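WipB (Legionella pneumophila, PDB 5NNY) acts as a translocated Ser/Thr phosphatase that targets the host lysosomal nutrient-sensing machinery, its phosphatase domain adopting a phosphoesterase fold. Local coordinates at residues Gly213-Arg218 with Gly291-Thr296; Arg67-Lys72 with Ala170-Asn175. All coordinates share one frame; numbering follows the deposited sequence.

Both contacts illustrate how a helix and an irregular segment can be joined through the loop's own backbone polar groups. They lie on opposite sides of the chain's centre, their centres about 45 Å apart, share no helix or strand, and are each partly buried near the periphery of the phosphatase domain. Contact 1 uses the first turn of helix 214-224, where a backbone N-H and the amide oxygen of an asparagine both bond the loop leading to strand 301-306. Contact 2 uses the flank of helix 64-79, in a predicted coiled-coil region, against the turn between helices 159-169 and 175-186; there a lysine supplies the direct bond, and packing of a leucine against alanine methyls accompanies it.

Contact 1 (Gly213-Arg218 with Gly291-Thr296); sequences GLNHIR and GDLIRT
Two hydrogen bonds tie Ile294 to the start of helix 214-224. The backbone N of Leu214 donates to Ile294 O at 2.7 Å, approaching nearly along the C=O axis, and Ile294 N returns a straight bond (171°) to Asn215 OD1 at 3.0 Å, reaching that carbonyl from above its plane. With CG in the crowded position between backbone N and carbonyl carbon (chi1 47°), Asn215 holds its amide against the loop. The other end of the amide is also engaged: ND2 donates to Tyr290 O and to a water, 2.7 Å away, that in turn donates to Gly291 O. Within the helix start, His216 ND1 accepts from Gly213 N, while NE2 bonds to Arg288 O. Packing is lighter. Leu214 CD1 meets Ile294 CG2 at 3.9 Å, the two side chains crossing at about a right angle, and Leu293 CD1 lies at the edge of the His216 ring and 3.6 Å from Gly213 N. Gly213, the N-cap residue, brings its CA within 3.2 Å of Ile294 O. One loop residue thus bonds through both backbone polar atoms, joining the loop that leads to strand 301-306 to a helix N-terminus whose dipole would probably strengthen the grip on Ile294 O.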
loop_
_atom_site.group_PDB
_atom_site.type_symbol
_atom_site.label_atom_id
_atom_site.label_comp_id
_atom_site.label_asym_id
_atom_site.label_seq_id
_atom_site.Cartn_x
_atom_site.Cartn_y
_atom_site.Cartn_z
ATOM N N GLY A 213 -18.808 -2.771 3.955
ATOM C CA GLY A 213 -20.130 -2.418 3.481
ATOM C C GLY A 213 -20.358 -0.938 3.667
ATOM O O GLY A 213 -19.443 -0.218 4.086
ATOM N N LEU A 214 -21.575 -0.472 3.366
ATOM C CA LEU A 214 -21.939 0.910 3.672
ATOM C C LEU A 214 -21.812 1.227 5.158
ATOM O O LEU A 214 -21.603 2.390 5.525
ATOM C CB LEU A 214 -23.370 1.195 3.199
ATOM C CG LEU A 214 -23.645 1.079 1.704
ATOM C CD1 LEU A 214 -25.156 1.219 1.422
ATOM C CD2 LEU A 214 -22.873 2.134 0.938
ATOM N N ASN A 215 -21.948 0.221 6.030
ATOM C CA ASN A 215 -21.840 0.475 7.461
ATOM C C ASN A 215 -20.434 0.947 7.823
ATOM O O ASN A 215 -20.271 1.804 8.695
ATOM C CB ASN A 215 -22.209 -0.779 8.256
ATOM C CG ASN A 215 -21.545 -2.035 7.720
ATOM O OD1 ASN A 215 -21.626 -2.336 6.527
ATOM N ND2 ASN A 215 -20.865 -2.780 8.607
ATOM N N HIS A 216 -19.409 0.393 7.168
ATOM C CA HIS A 216 -18.039 0.851 7.416
ATOM C C HIS A 216 -17.856 2.299 6.982
ATOM O O HIS A 216 -17.189 3.085 7.664
ATOM C CB HIS A 216 -17.026 -0.033 6.675
ATOM C CG HIS A 216 -16.921 -1.422 7.209
ATOM N ND1 HIS A 216 -17.746 -2.447 6.798
ATOM C CD2 HIS A 216 -16.088 -1.957 8.136
ATOM C CE1 HIS A 216 -17.421 -3.556 7.440
ATOM N NE2 HIS A 216 -16.415 -3.286 8.255
ATOM N N ILE A 217 -18.406 2.661 5.824
ATOM C CA ILE A 217 -18.259 4.027 5.327
ATOM C C ILE A 217 -18.953 5.003 6.266
ATOM O O ILE A 217 -18.433 6.085 6.564
ATOM C CB ILE A 217 -18.796 4.113 3.881
ATOM C CG1 ILE A 217 -18.064 3.098 3.018
ATOM C CG2 ILE A 217 -18.665 5.531 3.316
ATOM C CD1 ILE A 217 -18.636 2.963 1.612
ATOM N N ARG A 218 -20.118 4.618 6.785
ATOM C CA ARG A 218 -20.793 5.453 7.773
ATOM C C ARG A 218 -19.951 5.596 9.034
ATOM O O ARG A 218 -19.863 6.685 9.613
ATOM C CB ARG A 218 -22.172 4.862 8.093
ATOM C CG ARG A 218 -23.003 5.693 9.069
ATOM C CD ARG A 218 -24.283 4.965 9.480
ATOM N NE ARG A 218 -25.196 4.808 8.352
ATOM C CZ ARG A 218 -26.125 5.702 8.026
ATOM N NH1 ARG A 218 -26.258 6.805 8.752
ATOM N NH2 ARG A 218 -26.914 5.497 6.981
ATOM N N GLY A 291 -20.833 -3.734 13.113
ATOM C CA GLY A 291 -22.276 -3.789 13.063
ATOM C C GLY A 291 -22.749 -4.626 11.889
ATOM O O GLY A 291 -21.987 -5.367 11.258
ATOM N N ASP A 292 -24.047 -4.505 11.599
ATOM C CA ASP A 292 -24.645 -5.282 10.522
ATOM C C ASP A 292 -24.069 -4.868 9.169
ATOM O O ASP A 292 -24.038 -3.682 8.827
ATOM C CB ASP A 292 -26.165 -5.113 10.523
ATOM C CG ASP A 292 -26.837 -5.819 11.686
ATOM O OD1 ASP A 292 -26.265 -6.787 12.222
ATOM O OD2 ASP A 292 -27.954 -5.394 12.062
ATOM N N LEU A 293 -23.625 -5.848 8.394
ATOM C CA LEU A 293 -23.051 -5.582 7.081
ATOM C C LEU A 293 -24.155 -5.128 6.137
ATOM O O LEU A 293 -25.132 -5.856 5.941
ATOM C CB LEU A 293 -22.361 -6.831 6.536
ATOM C CG LEU A 293 -21.638 -6.721 5.190
ATOM C CD1 LEU A 293 -20.475 -5.716 5.309
ATOM C CD2 LEU A 293 -21.109 -8.078 4.742
ATOM N N ILE A 294 -24.006 -3.931 5.570
ATOM C CA ILE A 294 -24.974 -3.352 4.644
ATOM C C ILE A 294 -24.305 -3.248 3.290
ATOM O O ILE A 294 -23.294 -2.548 3.146
ATOM C CB ILE A 294 -25.468 -1.971 5.101
ATOM C CG1 ILE A 294 -26.088 -2.049 6.507
ATOM C CG2 ILE A 294 -26.446 -1.415 4.061
ATOM C CD1 ILE A 294 -27.267 -2.962 6.619
ATOM N N ARG A 295 -24.868 -3.923 2.284
ATOM C CA ARG A 295 -24.286 -3.918 0.951
ATOM C C ARG A 295 -25.247 -3.478 -0.139
ATOM O O ARG A 295 -24.850 -3.438 -1.307
ATOM C CB ARG A 295 -23.710 -5.303 0.615
ATOM C CG ARG A 295 -22.323 -5.522 1.235
ATOM C CD ARG A 295 -21.571 -6.667 0.588
ATOM N NE ARG A 295 -20.129 -6.480 0.695
ATOM C CZ ARG A 295 -19.282 -6.611 -0.318
ATOM N NH1 ARG A 295 -17.986 -6.413 -0.126
ATOM N NH2 ARG A 295 -19.729 -6.962 -1.517
ATOM N N THR A 296 -26.485 -3.136 0.207
ATOM C CA THR A 296 -27.466 -2.651 -0.752
ATOM C C THR A 296 -28.073 -1.363 -0.216
ATOM O O THR A 296 -28.303 -1.237 0.989
ATOM C CB THR A 296 -28.574 -3.696 -0.977
ATOM O OG1 THR A 296 -27.973 -4.943 -1.341
ATOM C CG2 THR A 296 -29.508 -3.255 -2.086
HETATM O O HOH W 1 -20.106 -5.316 9.175
#

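Contact 2 (Arg67-Lys72 with Ala170-Asn175)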
loop_
_atom_site.group_PDB
_atom_site.type_symbol
_atom_site.label_atom_id
_atom_site.label_comp_id
_atom_site.label_asym_id
_atom_site.label_seq_id
_atom_site.Cartn_x
_atom_site.Cartn_y
_atom_site.Cartn_z
ATOM N N ARG A 67 27.597 -6.294 -1.432
ATOM C CA ARG A 67 26.616 -7.002 -2.246
ATOM C C ARG A 67 25.385 -6.143 -2.498
ATOM O O ARG A 67 24.893 -6.056 -3.630
ATOM C CB ARG A 67 26.200 -8.300 -1.552
ATOM C CG ARG A 67 27.257 -9.409 -1.500
ATOM C CD ARG A 67 26.795 -10.463 -0.501
ATOM N NE ARG A 67 27.647 -11.652 -0.406
ATOM C CZ ARG A 67 27.272 -12.860 -0.816
ATOM N NH1 ARG A 67 28.072 -13.919 -0.669
ATOM N NH2 ARG A 67 26.088 -13.011 -1.380
ATOM N N LEU A 68 24.843 -5.551 -1.432
ATOM C CA LEU A 68 23.619 -4.755 -1.528
ATOM C C LEU A 68 23.836 -3.467 -2.324
ATOM O O LEU A 68 22.973 -3.065 -3.107
ATOM C CB LEU A 68 23.102 -4.428 -0.127
ATOM C CG LEU A 68 22.632 -5.621 0.700
ATOM C CD1 LEU A 68 22.473 -5.252 2.161
ATOM C CD2 LEU A 68 21.339 -6.139 0.132
ATOM N N GLU A 69 24.987 -2.813 -2.136
ATOM C CA GLU A 69 25.297 -1.608 -2.904
ATOM C C GLU A 69 25.315 -1.893 -4.401
ATOM O O GLU A 69 24.797 -1.101 -5.196
ATOM C CB GLU A 69 26.649 -1.024 -2.474
ATOM C CG GLU A 69 26.754 -0.584 -1.009
ATOM C CD GLU A 69 26.291 0.842 -0.752
ATOM O OE1 GLU A 69 25.618 1.431 -1.627
ATOM O OE2 GLU A 69 26.611 1.375 0.335
ATOM N N GLU A 70 25.931 -3.007 -4.811
ATOM C CA GLU A 70 25.998 -3.306 -6.241
ATOM C C GLU A 70 24.613 -3.586 -6.814
ATOM O O GLU A 70 24.303 -3.162 -7.933
ATOM C CB GLU A 70 26.935 -4.484 -6.501
ATOM C CG GLU A 70 28.274 -4.430 -5.741
ATOM C CD GLU A 70 29.141 -3.195 -6.018
ATOM O OE1 GLU A 70 28.619 -2.065 -6.108
ATOM O OE2 GLU A 70 30.377 -3.358 -6.121
ATOM N N ILE A 71 23.766 -4.293 -6.059
ATOM C CA ILE A 71 22.387 -4.527 -6.501
ATOM C C ILE A 71 21.646 -3.202 -6.617
ATOM O O ILE A 71 20.936 -2.940 -7.601
ATOM C CB ILE A 71 21.664 -5.472 -5.518
ATOM C CG1 ILE A 71 22.169 -6.913 -5.672
ATOM C CG2 ILE A 71 20.125 -5.348 -5.670
ATOM C CD1 ILE A 71 21.896 -7.821 -4.421
ATOM N N LYS A 72 21.799 -2.352 -5.603
ATOM C CA LYS A 72 21.050 -1.104 -5.527
ATOM C C LYS A 72 21.396 -0.175 -6.684
ATOM O O LYS A 72 20.508 0.408 -7.316
ATOM C CB LYS A 72 21.327 -0.418 -4.191
ATOM C CG LYS A 72 20.689 0.964 -4.032
ATOM C CD LYS A 72 21.124 1.571 -2.700
ATOM C CE LYS A 72 20.905 3.068 -2.628
ATOM N NZ LYS A 72 21.501 3.664 -1.394
ATOM N N ALA A 170 22.805 -2.382 7.330
ATOM C CA ALA A 170 24.089 -2.691 6.715
ATOM C C ALA A 170 24.728 -1.475 6.069
ATOM O O ALA A 170 25.848 -1.587 5.552
ATOM C CB ALA A 170 23.928 -3.805 5.674
ATOM N N GLY A 171 24.047 -0.326 6.085
ATOM C CA GLY A 171 24.548 0.886 5.487
ATOM C C GLY A 171 24.387 0.988 3.985
ATOM O O GLY A 171 24.947 1.909 3.385
ATOM N N ALA A 172 23.639 0.082 3.364
ATOM C CA ALA A 172 23.483 0.096 1.912
ATOM C C ALA A 172 22.307 0.946 1.454
ATOM O O ALA A 172 22.288 1.404 0.297
ATOM C CB ALA A 172 23.312 -1.331 1.398
ATOM N N ILE A 173 21.319 1.165 2.321
ATOM C CA ILE A 173 20.153 1.990 2.016
ATOM C C ILE A 173 20.003 3.007 3.138
ATOM O O ILE A 173 20.246 2.686 4.306
ATOM C CB ILE A 173 18.872 1.132 1.865
ATOM C CG1 ILE A 173 18.990 0.215 0.644
ATOM C CG2 ILE A 173 17.592 1.999 1.752
ATOM C CD1 ILE A 173 17.810 -0.732 0.476
ATOM N N SER A 174 19.619 4.234 2.796
ATOM C CA SER A 174 19.512 5.291 3.797
ATOM C C SER A 174 18.080 5.445 4.304
ATOM O O SER A 174 17.115 5.324 3.547
ATOM C CB SER A 174 19.996 6.635 3.241
ATOM O OG SER A 174 19.047 7.214 2.359
ATOM N N ASN A 175 17.953 5.714 5.606
ATOM C CA ASN A 175 16.658 6.137 6.134
ATOM C C ASN A 175 16.127 7.352 5.390
ATOM O O ASN A 175 14.926 7.441 5.114
ATOM C CB ASN A 175 16.740 6.460 7.627
ATOM C CG ASN A 175 16.883 5.230 8.486
ATOM O OD1 ASN A 175 16.134 4.253 8.347
ATOM N ND2 ASN A 175 17.844 5.270 9.391
HETATM O O HOH W 2 25.557 3.684 0.938
HETATM O O HOH W 3 19.421 4.840 0.042
#
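The loop runs past one flank of helix 64-79, nearest where the CA atoms of Glu69 and Ala172 stand 5.4 Å apart, just after Gly171 (phi 80°) ends helix 159-169 in a Schellman motif. Lys72 makes the direct polar link. Its CG is anti to the backbone N (chi1 175°) and the chain stays extended beyond it, so that NZ reaches Ala172 O at 2.9 Å, lying in the carbonyl plane. The same ammonium donates to a water that also accepts from Ser174 N, extending its hold along the loop, while the Lys72 and Ile173 side chains cross obliquely, CD to CG1 4.2 Å. Glu69 bends at chi2 (-87°), which lays its carboxylate beside the loop; OE2 is joined to Gly171 O through a second water that donates to both, 2.6 Å from OE2. Leu68 packs on the two alanines. Its CB presses on Ala172 CB at 3.5 Å, tighter than usual for two carbons, and its CD1 lies 4.1 Å from the CB of both Ala170 and Ala172. Ser174 then caps the next helix, its OG accepting from Glu177 N. The contact therefore sets helix 64-79 against the turn joining helices 159-169 and 175-186, with Ile173 packed among Leu164, Ala167 and Ile168 on one helix and Val178 on the other, and Tyr106 of helix 105-117 touching both Lys72 and Ile173.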